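Local coordinates for Lin1944 protein (Listeria innocua, PDB 3D7L) that probably acts as an oxidoreductase of the short-chain dehydrogenase/reductase family, although its substrate and physiological role are unknown, at residues T75-P79 with E80-V84. Sequence-based numbering, arbitrary orientation.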
loop_
_atom_site.group_PDB
_atom_site.type_symbol
_atom_site.label_atom_id
_atom_site.label_comp_id
_atom_site.label_asym_id
_atom_site.label_seq_id
_atom_site.Cartn_x
_atom_site.Cartn_y
_atom_site.Cartn_z
ATOM N N THR D 75 -10.352 12.052 -10.192
ATOM C CA THR D 75 -11.057 13.231 -9.701
ATOM C C THR D 75 -12.438 12.892 -9.112
ATOM O O THR D 75 -13.098 13.759 -8.546
ATOM C CB THR D 75 -11.165 14.330 -10.783
ATOM O OG1 THR D 75 -11.856 13.801 -11.922
ATOM C CG2 THR D 75 -9.749 14.804 -11.223
ATOM N N GLU D 76 -12.864 11.643 -9.259
ATOM C CA GLU D 76 -14.131 11.141 -8.696
ATOM C C GLU D 76 -13.879 10.242 -7.498
ATOM O O GLU D 76 -14.816 9.722 -6.897
ATOM C CB GLU D 76 -14.884 10.308 -9.745
ATOM C CG GLU D 76 -15.880 11.056 -10.611
ATOM C CD GLU D 76 -15.359 12.382 -11.109
ATOM O OE1 GLU D 76 -15.866 13.412 -10.619
ATOM O OE2 GLU D 76 -14.439 12.401 -11.967
ATOM N N LEU D 77 -12.606 10.019 -7.191
ATOM C CA LEU D 77 -12.217 9.098 -6.134
ATOM C C LEU D 77 -12.235 9.844 -4.791
ATOM O O LEU D 77 -11.343 10.622 -4.493
ATOM C CB LEU D 77 -10.832 8.514 -6.419
ATOM C CG LEU D 77 -10.221 7.502 -5.441
ATOM C CD1 LEU D 77 -11.174 6.340 -5.124
ATOM C CD2 LEU D 77 -8.875 7.017 -5.973
ATOM N N THR D 78 -13.271 9.632 -4.002
ATOM C CA THR D 78 -13.364 10.297 -2.710
ATOM C C THR D 78 -12.741 9.434 -1.616
ATOM O O THR D 78 -12.535 8.242 -1.818
ATOM C CB THR D 78 -14.833 10.589 -2.335
ATOM O OG1 THR D 78 -15.535 9.352 -2.158
ATOM C CG2 THR D 78 -15.504 11.418 -3.412
ATOM N N PRO D 79 -12.494 10.020 -0.426
ATOM C CA PRO D 79 -12.114 9.177 0.711
ATOM C C PRO D 79 -13.069 7.980 0.943
ATOM O O PRO D 79 -12.592 6.861 1.181
ATOM C CB PRO D 79 -12.169 10.148 1.892
ATOM C CG PRO D 79 -11.847 11.487 1.258
ATOM C CD PRO D 79 -12.560 11.446 -0.054
ATOM N N GLU D 80 -14.382 8.208 0.840
ATOM C CA GLU D 80 -15.376 7.155 1.053
ATOM C C GLU D 80 -15.205 6.024 0.059
ATOM O O GLU D 80 -15.207 4.863 0.444
ATOM C CB GLU D 80 -16.812 7.704 0.963
ATOM C CG GLU D 80 -17.229 8.596 2.127
ATOM C CD GLU D 80 -16.766 10.059 1.984
ATOM O OE1 GLU D 80 -15.961 10.365 1.067
ATOM O OE2 GLU D 80 -17.218 10.902 2.794
ATOM N N LYS D 81 -15.022 6.371 -1.214
ATOM C CA LYS D 81 -14.816 5.375 -2.276
ATOM C C LYS D 81 -13.533 4.598 -2.072
ATOM O O LYS D 81 -13.479 3.386 -2.265
ATOM C CB LYS D 81 -14.832 6.028 -3.664
ATOM C CG LYS D 81 -16.225 6.337 -4.139
ATOM C CD LYS D 81 -16.234 7.089 -5.445
ATOM C CE LYS D 81 -17.563 7.810 -5.554
ATOM N NZ LYS D 81 -17.581 8.800 -6.647
ATOM N N ASN D 82 -12.505 5.308 -1.639
ATOM C CA ASN D 82 -11.188 4.720 -1.451
ATOM C C ASN D 82 -11.144 3.785 -0.222
ATOM O O ASN D 82 -10.354 2.830 -0.176
ATOM C CB ASN D 82 -10.158 5.850 -1.355
ATOM C CG ASN D 82 -8.742 5.381 -1.600
ATOM O OD1 ASN D 82 -7.856 5.649 -0.790
ATOM N ND2 ASN D 82 -8.507 4.713 -2.720
ATOM N N ALA D 83 -11.995 4.076 0.757
ATOM C CA ALA D 83 -12.173 3.280 1.972
ATOM C C ALA D 83 -12.642 1.869 1.696
ATOM O O ALA D 83 -12.371 0.945 2.479
ATOM C CB ALA D 83 -13.177 3.982 2.914
ATOM N N VAL D 84 -13.352 1.694 0.592
ATOM C CA VAL D 84 -13.817 0.368 0.175
ATOM C C VAL D 84 -12.610 -0.506 -0.208
ATOM O O VAL D 84 -12.440 -1.615 0.307
ATOM C CB VAL D 84 -14.882 0.465 -0.981
ATOM C CG1 VAL D 84 -15.386 -0.903 -1.354
ATOM C CG2 VAL D 84 -16.062 1.369 -0.567
HETATM O O HOH W 1 -18.022 9.591 -1.553
#
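Thr78 lays its hydroxyl over the first turn of helix 79-100, where OG1 lies 3.7 Å from CG of Lys81 and accepts the backbone N-H of the same residue. This is an N-cap at the start of a long helix of the Rossmann-like SDR fold, entered from the loop that follows strand 59-64. A chi1 of 65° tucks OG1 of Thr78 in among its own backbone atoms, which places it where the N-H of Lys81 can meet it. The capping bond spans 3.2 Å from Lys81 N to Thr78 OG1 and is nearly straight, 166° at the hydrogen. Beside it the carbonyl O of Thr78 takes the N-H of Asn82 at 2.9 Å, and Pro79 O receives Ala83 N, which continues the helical pattern. A water hydrogen-bonded to Thr78 OG1 donates a weak bond to OE1 of Glu80, whose chain folds back about its CB-CG bond and brings OE1 to 3.7 Å from CD of Pro79.

On the buried side, CD1 of Leu77 packs 3.9 Å from CB of Asn82, and both residues also meet Leu98 of the second subunit. Leu77 further touches Ser127, and Asn82 touches Met130, both on helix 126-142. The Lys81 chain, nearly straight from CG outward, reaches back along the loop until NZ donates to the backbone O of Glu76 at 2.9 Å, in the plane of that carbonyl.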